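D-lactate dehydrogenase (Fermentative) (Pseudomonas aeruginosa, PDB 5Z20) probably interconverts pyruvate and D-lactate in fermentation, using NAD(H) as the redox cofactor, as a member of the D-isomer specific 2-hydroxyacid dehydrogenase family. Local coordinates at residues B[171-176]-B[194-199]; B[166-171]-B[188-193]. All coordinates share one frame; numbering follows the deposited sequence.

Contact 1 (B[171-176]-B[194-199]); sequences IGETFA and NPRIQA. With NAI (1,4-dihydronicotinamide adenine dinucleotide), chain L.
Glu173 and Arg196 form the polar part of a contact between two neighbouring helices of the Rossmann-type NAD-binding domain. Helix 170-181 follows the glycine-rich turn, and the short helix 195-199 comes after the second strand of the same unit. The segment axes run almost parallel, 5° apart, at a closest approach of 10.5 Å. At this distance the helices meet through their side chains.

Glu173 places CG anti to its backbone N (chi1 168°) and extends from there. This carries the carboxylate out to helix 195-199. Arg196 crosses it at about a right angle and bends at chi3, which turns NE back to the acid. Glu173 OE1 takes the Arg196 NE hydrogen at 3.1 Å on its syn side, in a salt bridge. It sits at the guanidinium edge, close to that plane, but the carboxylate and guanidinium planes are 39° apart, so the two groups do not pair flat. One water links Glu173 OE1 to Arg196 NH2. The other oxygen, Glu173 OE2, lies over the aliphatic part of Arg196, 3.6 Å from CB, and forms a salt bridge with Arg177. The acid is thus shared by two arginines.

Beside the charged pair the contact is apolar. Ile197 sends CD1 to the Ala176 methyl, with CD1 to CB at 3.8 Å, and to the backbone of Glu173 at CA. Leu186 and Ala188 of strand 185-189 lie against Ala176 and Ile197 respectively.

At the cofactor end, Ile171 N donates to NADH phosphate oxygen O2N at 3.0 Å. Asn194 is the N-cap of the short helix. Its OD1 accepts from Ile197 N at 3.2 Å, from above the carbonyl plane, and also lies over the centre of one face of the Arg196 guanidinium.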
loop_
_atom_site.group_PDB
_atom_site.type_symbol
_atom_site.label_atom_id
_atom_site.label_comp_id
_atom_site.label_asym_id
_atom_site.label_seq_id
_atom_site.Cartn_x
_atom_site.Cartn_y
_atom_site.Cartn_z
ATOM N N ILE B 171 -31.763 6.163 8.722
ATOM C CA ILE B 171 -30.329 6.391 8.587
ATOM C C ILE B 171 -30.138 7.851 8.238
ATOM O O ILE B 171 -29.271 8.505 8.820
ATOM C CB ILE B 171 -29.663 5.432 7.590
ATOM C CG1 ILE B 171 -29.763 3.988 8.127
ATOM C CG2 ILE B 171 -28.211 5.816 7.405
ATOM C CD1 ILE B 171 -29.495 2.893 7.083
ATOM N N GLY B 172 -30.887 8.341 7.249
ATOM C CA GLY B 172 -30.688 9.708 6.709
ATOM C C GLY B 172 -30.889 10.743 7.787
ATOM O O GLY B 172 -30.128 11.687 7.913
ATOM N N GLU B 173 -31.873 10.501 8.644
ATOM C CA GLU B 173 -32.077 11.434 9.745
ATOM C C GLU B 173 -30.927 11.362 10.774
ATOM O O GLU B 173 -30.556 12.374 11.347
ATOM C CB GLU B 173 -33.435 11.180 10.424
ATOM C CG GLU B 173 -33.604 11.911 11.748
ATOM C CD GLU B 173 -34.916 11.534 12.476
ATOM O OE1 GLU B 173 -35.777 10.821 11.890
ATOM O OE2 GLU B 173 -35.063 11.966 13.670
ATOM N N THR B 174 -30.465 10.150 11.107
ATOM C CA THR B 174 -29.329 10.018 12.089
ATOM C C THR B 174 -28.110 10.728 11.512
ATOM O O THR B 174 -27.380 11.447 12.184
ATOM C CB THR B 174 -28.995 8.550 12.267
ATOM O OG1 THR B 174 -30.183 7.871 12.617
ATOM C CG2 THR B 174 -27.941 8.302 13.299
ATOM N N PHE B 175 -27.886 10.537 10.211
ATOM C CA PHE B 175 -26.760 11.211 9.515
ATOM C C PHE B 175 -26.892 12.701 9.604
ATOM O O PHE B 175 -25.939 13.452 9.901
ATOM C CB PHE B 175 -26.698 10.756 8.049
ATOM C CG PHE B 175 -25.665 11.501 7.202
ATOM C CD1 PHE B 175 -24.327 11.193 7.258
ATOM C CD2 PHE B 175 -26.068 12.481 6.361
ATOM C CE1 PHE B 175 -23.399 11.840 6.439
ATOM C CE2 PHE B 175 -25.166 13.137 5.550
ATOM C CZ PHE B 175 -23.822 12.852 5.598
ATOM N N ALA B 176 -28.086 13.177 9.328
ATOM C CA ALA B 176 -28.333 14.630 9.358
ATOM C C ALA B 176 -28.029 15.217 10.728
ATOM O O ALA B 176 -27.450 16.286 10.845
ATOM C CB ALA B 176 -29.819 14.873 8.963
ATOM N N ASN B 194 -40.227 14.873 6.734
ATOM C CA ASN B 194 -40.616 14.724 8.094
ATOM C C ASN B 194 -40.255 15.890 8.976
ATOM O O ASN B 194 -39.322 16.607 8.731
ATOM C CB ASN B 194 -40.187 13.378 8.677
ATOM C CG ASN B 194 -38.749 13.344 9.090
ATOM O OD1 ASN B 194 -38.387 13.796 10.131
ATOM N ND2 ASN B 194 -37.946 12.773 8.272
ATOM N N PRO B 195 -41.058 16.062 10.002
ATOM C CA PRO B 195 -40.934 17.216 10.878
ATOM C C PRO B 195 -39.704 17.179 11.747
ATOM O O PRO B 195 -39.180 18.213 12.039
ATOM C CB PRO B 195 -42.236 17.190 11.713
ATOM C CG PRO B 195 -42.798 15.785 11.584
ATOM C CD PRO B 195 -42.279 15.245 10.271
ATOM N N ARG B 196 -39.215 15.989 12.076
ATOM C CA ARG B 196 -38.001 15.860 12.877
ATOM C C ARG B 196 -36.771 16.530 12.234
ATOM O O ARG B 196 -35.980 17.169 12.928
ATOM C CB ARG B 196 -37.722 14.387 13.188
ATOM C CG ARG B 196 -38.849 13.706 13.948
ATOM C CD ARG B 196 -38.571 12.230 14.176
ATOM N NE ARG B 196 -38.625 11.460 12.936
ATOM C CZ ARG B 196 -39.725 11.281 12.212
ATOM N NH1 ARG B 196 -40.874 11.816 12.601
ATOM N NH2 ARG B 196 -39.676 10.565 11.098
ATOM N N ILE B 197 -36.613 16.382 10.919
ATOM C CA ILE B 197 -35.533 17.080 10.167
ATOM C C ILE B 197 -35.651 18.585 10.269
ATOM O O ILE B 197 -34.671 19.277 10.487
ATOM C CB ILE B 197 -35.608 16.687 8.671
ATOM C CG1 ILE B 197 -35.165 15.230 8.487
ATOM C CG2 ILE B 197 -34.783 17.625 7.781
ATOM C CD1 ILE B 197 -33.649 15.016 8.665
ATOM N N GLN B 198 -36.876 19.099 10.092
ATOM C CA GLN B 198 -37.060 20.555 10.216
ATOM C C GLN B 198 -36.768 20.992 11.593
ATOM O O GLN B 198 -36.051 21.989 11.777
ATOM C CB GLN B 198 -38.470 20.988 9.882
ATOM C CG GLN B 198 -38.709 21.014 8.394
ATOM C CD GLN B 198 -40.134 20.598 8.026
ATOM O OE1 GLN B 198 -40.767 19.795 8.708
ATOM N NE2 GLN B 198 -40.622 21.127 6.930
ATOM N N ALA B 199 -37.263 20.222 12.585
ATOM C CA ALA B 199 -36.989 20.592 13.989
ATOM C C ALA B 199 -35.494 20.703 14.243
ATOM O O ALA B 199 -35.052 21.464 15.067
ATOM C CB ALA B 199 -37.618 19.599 14.973
HETATM P PA NAI L . -35.994 4.071 5.952
HETATM O O1A NAI L . -37.013 3.385 5.268
HETATM O O2A NAI L . -36.095 4.359 7.356
HETATM O O5B NAI L . -35.836 5.392 5.202
HETATM C C5B NAI L . -35.740 5.524 3.829
HETATM C C4B NAI L . -36.088 6.947 3.475
HETATM O O4B NAI L . -35.922 7.141 2.089
HETATM C C3B NAI L . -37.511 7.353 3.876
HETATM O O3B NAI L . -37.651 8.641 4.432
HETATM C C2B NAI L . -38.136 7.384 2.529
HETATM O O2B NAI L . -39.267 8.200 2.385
HETATM C C1B NAI L . -37.013 7.866 1.641
HETATM N N9A NAI L . -37.356 7.652 0.232
HETATM C C8A NAI L . -38.152 6.701 -0.233
HETATM N N7A NAI L . -38.304 6.779 -1.512
HETATM C C5A NAI L . -37.610 7.794 -1.925
HETATM C C6A NAI L . -37.361 8.409 -3.225
HETATM N N6A NAI L . -37.917 7.914 -4.319
HETATM N N1A NAI L . -36.563 9.462 -3.257
HETATM C C2A NAI L . -36.041 9.945 -2.151
HETATM N N3A NAI L . -36.220 9.432 -0.950
HETATM C C4A NAI L . -36.991 8.387 -0.770
HETATM O O3 NAI L . -34.713 3.262 5.570
HETATM P PN NAI L . -33.317 3.300 6.267
HETATM O O1N NAI L . -33.378 2.459 7.398
HETATM O O2N NAI L . -32.929 4.651 6.420
HETATM O O5D NAI L . -32.536 2.630 5.140
HETATM C C5D NAI L . -32.024 3.327 4.047
HETATM C C4D NAI L . -31.325 2.422 3.043
HETATM O O4D NAI L . -29.941 2.291 3.243
HETATM C C3D NAI L . -31.839 1.011 2.971
HETATM O O3D NAI L . -32.916 0.874 2.080
HETATM C C2D NAI L . -30.639 0.229 2.496
HETATM O O2D NAI L . -30.644 0.022 1.112
HETATM C C1D NAI L . -29.451 1.078 2.822
HETATM N N1N NAI L . -28.644 0.436 3.837
HETATM C C2N NAI L . -27.359 0.269 3.619
HETATM C C3N NAI L . -26.525 -0.320 4.545
HETATM C C7N NAI L . -25.048 -0.493 4.260
HETATM O O7N NAI L . -24.437 -1.330 4.796
HETATM N N7N NAI L . -24.399 0.252 3.431
HETATM C C4N NAI L . -27.113 -0.795 5.710
HETATM C C5N NAI L . -28.457 -0.630 5.913
HETATM C C6N NAI L . -29.201 0.005 4.953
HETATM O O HOH W 1 -36.785 9.914 9.783
#

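Contact 2 (B[166-171]-B[188-193]). With NAI (1,4-dihydronicotinamide adenine dinucleotide), chain L.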
loop_
_atom_site.group_PDB
_atom_site.type_symbol
_atom_site.label_atom_id
_atom_site.label_comp_id
_atom_site.label_asym_id
_atom_site.label_seq_id
_atom_site.Cartn_x
_atom_site.Cartn_y
_atom_site.Cartn_z
ATOM N N ILE B 166 -30.377 12.902 0.775
ATOM C CA ILE B 166 -31.423 12.378 -0.041
ATOM C C ILE B 166 -31.927 11.137 0.664
ATOM O O ILE B 166 -31.260 10.082 0.712
ATOM C CB ILE B 166 -30.861 12.047 -1.417
ATOM C CG1 ILE B 166 -30.473 13.356 -2.117
ATOM C CG2 ILE B 166 -31.845 11.255 -2.261
ATOM C CD1 ILE B 166 -29.662 13.189 -3.365
ATOM N N GLY B 167 -33.120 11.248 1.202
ATOM C CA GLY B 167 -33.717 10.159 1.978
ATOM C C GLY B 167 -33.503 10.358 3.454
ATOM O O GLY B 167 -32.427 10.053 3.954
ATOM N N THR B 168 -34.525 10.895 4.121
ATOM C CA THR B 168 -34.438 11.285 5.525
ATOM C C THR B 168 -35.182 10.319 6.425
ATOM O O THR B 168 -35.970 10.727 7.268
ATOM C CB THR B 168 -34.983 12.718 5.726
ATOM O OG1 THR B 168 -36.304 12.874 5.147
ATOM C CG2 THR B 168 -34.043 13.694 5.020
ATOM N N GLY B 169 -34.906 9.036 6.257
ATOM C CA GLY B 169 -35.494 8.005 7.066
ATOM C C GLY B 169 -34.645 7.749 8.301
ATOM O O GLY B 169 -34.012 8.631 8.809
ATOM N N GLN B 170 -34.607 6.522 8.762
ATOM C CA GLN B 170 -33.859 6.238 9.958
ATOM C C GLN B 170 -32.395 6.601 9.819
ATOM O O GLN B 170 -31.809 7.199 10.723
ATOM C CB GLN B 170 -34.041 4.761 10.313
ATOM C CG GLN B 170 -35.444 4.530 10.856
ATOM C CD GLN B 170 -35.773 3.091 10.940
ATOM O OE1 GLN B 170 -35.854 2.552 12.007
ATOM N NE2 GLN B 170 -35.948 2.436 9.784
ATOM N N ILE B 171 -31.763 6.163 8.722
ATOM C CA ILE B 171 -30.329 6.391 8.587
ATOM C C ILE B 171 -30.138 7.851 8.238
ATOM O O ILE B 171 -29.271 8.505 8.820
ATOM C CB ILE B 171 -29.663 5.432 7.590
ATOM C CG1 ILE B 171 -29.763 3.988 8.127
ATOM C CG2 ILE B 171 -28.211 5.816 7.405
ATOM C CD1 ILE B 171 -29.495 2.893 7.083
ATOM N N ALA B 188 -32.406 18.809 2.538
ATOM C CA ALA B 188 -33.049 17.522 2.505
ATOM C C ALA B 188 -33.991 17.362 1.353
ATOM O O ALA B 188 -34.740 18.270 1.030
ATOM C CB ALA B 188 -33.799 17.243 3.824
ATOM N N TYR B 189 -34.027 16.160 0.813
ATOM C CA TYR B 189 -34.996 15.806 -0.136
ATOM C C TYR B 189 -35.539 14.447 0.229
ATOM O O TYR B 189 -34.794 13.455 0.427
ATOM C CB TYR B 189 -34.399 15.792 -1.498
ATOM C CG TYR B 189 -35.291 15.141 -2.510
ATOM C CD1 TYR B 189 -36.446 15.795 -2.983
ATOM C CD2 TYR B 189 -35.023 13.870 -2.958
ATOM C CE1 TYR B 189 -37.295 15.182 -3.873
ATOM C CE2 TYR B 189 -35.868 13.239 -3.848
ATOM C CZ TYR B 189 -36.983 13.908 -4.307
ATOM O OH TYR B 189 -37.786 13.290 -5.197
ATOM N N ASP B 190 -36.863 14.370 0.327
ATOM C CA ASP B 190 -37.557 13.086 0.560
ATOM C C ASP B 190 -38.981 13.322 -0.050
ATOM O O ASP B 190 -39.577 14.319 0.192
ATOM C CB ASP B 190 -37.616 12.773 2.018
ATOM C CG ASP B 190 -37.906 11.296 2.291
ATOM O OD1 ASP B 190 -39.015 10.796 1.957
ATOM O OD2 ASP B 190 -37.017 10.611 2.859
ATOM N N PRO B 191 -39.474 12.408 -0.860
ATOM C CA PRO B 191 -40.888 12.481 -1.217
ATOM C C PRO B 191 -41.792 12.564 0.002
ATOM O O PRO B 191 -42.902 13.033 -0.134
ATOM C CB PRO B 191 -41.143 11.170 -1.968
ATOM C CG PRO B 191 -40.056 10.215 -1.485
ATOM C CD PRO B 191 -38.859 11.091 -1.214
ATOM N N TYR B 192 -41.368 12.131 1.187
ATOM C CA TYR B 192 -42.247 12.233 2.366
ATOM C C TYR B 192 -41.540 12.930 3.475
ATOM O O TYR B 192 -41.044 12.310 4.397
ATOM C CB TYR B 192 -42.756 10.833 2.818
ATOM C CG TYR B 192 -43.364 10.047 1.636
ATOM C CD1 TYR B 192 -44.635 10.393 1.102
ATOM C CD2 TYR B 192 -42.637 9.025 1.002
ATOM C CE1 TYR B 192 -45.157 9.682 0.025
ATOM C CE2 TYR B 192 -43.148 8.302 -0.088
ATOM C CZ TYR B 192 -44.413 8.642 -0.558
ATOM O OH TYR B 192 -44.886 7.966 -1.599
ATOM N N PRO B 193 -41.508 14.256 3.407
ATOM C CA PRO B 193 -40.723 14.980 4.412
ATOM C C PRO B 193 -41.128 14.683 5.812
ATOM O O PRO B 193 -42.211 14.253 6.090
ATOM C CB PRO B 193 -40.949 16.468 4.067
ATOM C CG PRO B 193 -41.445 16.499 2.661
ATOM C CD PRO B 193 -42.102 15.153 2.397
HETATM P PA NAI L . -35.994 4.071 5.952
HETATM O O1A NAI L . -37.013 3.385 5.268
HETATM O O2A NAI L . -36.095 4.359 7.356
HETATM O O5B NAI L . -35.836 5.392 5.202
HETATM C C5B NAI L . -35.740 5.524 3.829
HETATM C C4B NAI L . -36.088 6.947 3.475
HETATM O O4B NAI L . -35.922 7.141 2.089
HETATM C C3B NAI L . -37.511 7.353 3.876
HETATM O O3B NAI L . -37.651 8.641 4.432
HETATM C C2B NAI L . -38.136 7.384 2.529
HETATM O O2B NAI L . -39.267 8.200 2.385
HETATM C C1B NAI L . -37.013 7.866 1.641
HETATM N N9A NAI L . -37.356 7.652 0.232
HETATM C C8A NAI L . -38.152 6.701 -0.233
HETATM N N7A NAI L . -38.304 6.779 -1.512
HETATM C C5A NAI L . -37.610 7.794 -1.925
HETATM C C6A NAI L . -37.361 8.409 -3.225
HETATM N N6A NAI L . -37.917 7.914 -4.319
HETATM N N1A NAI L . -36.563 9.462 -3.257
HETATM C C2A NAI L . -36.041 9.945 -2.151
HETATM N N3A NAI L . -36.220 9.432 -0.950
HETATM C C4A NAI L . -36.991 8.387 -0.770
HETATM O O3 NAI L . -34.713 3.262 5.570
HETATM P PN NAI L . -33.317 3.300 6.267
HETATM O O1N NAI L . -33.378 2.459 7.398
HETATM O O2N NAI L . -32.929 4.651 6.420
HETATM O O5D NAI L . -32.536 2.630 5.140
HETATM C C5D NAI L . -32.024 3.327 4.047
HETATM C C4D NAI L . -31.325 2.422 3.043
HETATM O O4D NAI L . -29.941 2.291 3.243
HETATM C C3D NAI L . -31.839 1.011 2.971
HETATM O O3D NAI L . -32.916 0.874 2.080
HETATM C C2D NAI L . -30.639 0.229 2.496
HETATM O O2D NAI L . -30.644 0.022 1.112
HETATM C C1D NAI L . -29.451 1.078 2.822
HETATM N N1N NAI L . -28.644 0.436 3.837
HETATM C C2N NAI L . -27.359 0.269 3.619
HETATM C C3N NAI L . -26.525 -0.320 4.545
HETATM C C7N NAI L . -25.048 -0.493 4.260
HETATM O O7N NAI L . -24.437 -1.330 4.796
HETATM N N7N NAI L . -24.399 0.252 3.431
HETATM C C4N NAI L . -27.113 -0.795 5.710
HETATM C C5N NAI L . -28.457 -0.630 5.913
HETATM C C6N NAI L . -29.201 0.005 4.953
HETATM O O HOH W 2 -38.601 11.564 5.828
#
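Asp190 and Thr168 meet where the first beta-alpha-beta unit of the Rossmann-type domain receives the cofactor. Strands 162-166 and 185-189 are parallel neighbours, and helix 170-181 joins them. Gly167, Gly169 and Gly172 are consistent with the GxGxxG motif of such domains, and Asp190 stands just beyond the second strand.

The Asp190 CB lies 3.4 Å from Thr168 OG1. From there CG is anti to the backbone N (chi1 -162°), which points the carboxylate at the adenosine ribose of NADH. OD1 accepts from ribose hydroxyl O2B at 2.6 Å. Its anti lone pair takes Tyr192 N, closing an Asx turn that fixes the rotation of the group. OD2 accepts from ribose hydroxyl O3B at 2.6 Å, and on its anti lone pair from Thr168 N at 2.8 Å. Two ribose hydroxyls and two backbone amides therefore grip the carboxylate. An acid here is characteristic of NAD-specific Rossmann domains, where it would probably disfavour the 2'-phosphate of NADP.

Thr168 turns its methyl to Ala188, and its OG1 is hydrogen-bonded to Tyr204 OH. A water beside this hydroxyl donates to Tyr192 O and, weakly, to ribose O3B.

Along the strands, Ile166 pairs with Tyr189 in a parallel bridge. Gly167 N donates to Tyr189 O at 2.9 Å, and Tyr189 also bonds to the backbone of Val165. Ile166 CG2 comes up at the edge of the Tyr189 ring, on the sheet face covered by Leu207 and Leu210 of helix 207-213. Pro191 lies against the adenine.

Gly169 has its CA 3.2 Å from NADH O5B, so the backbone itself lies close against the cofactor. Next to it, Gln170 meets phosphate oxygen O2A twice: its backbone N donates at an almost straight 179°, and side-chain NE2 donates at 3.1 Å.

Contacts 1 and 2 lie side by side, with centres about 7 Å apart, on one edge of the NADH site. They share Ile171, where the turn of contact 2 passes into the helix used by contact 1. Thr168 connects them: its O lies 3.0 Å from Asn194 ND2, and its CB 3.7 Å from Ile197 CG1. Ile197 also reaches the strand, with its CG2 4.1 Å from Ala188 CB. Contact 2 holds the adenosine ribose and, through Gln170 and the shared Ile171, both phosphates. Ile171 is also where contact 1 meets the cofactor. Thr248 and Asp274 also hydrogen-bond to NADH.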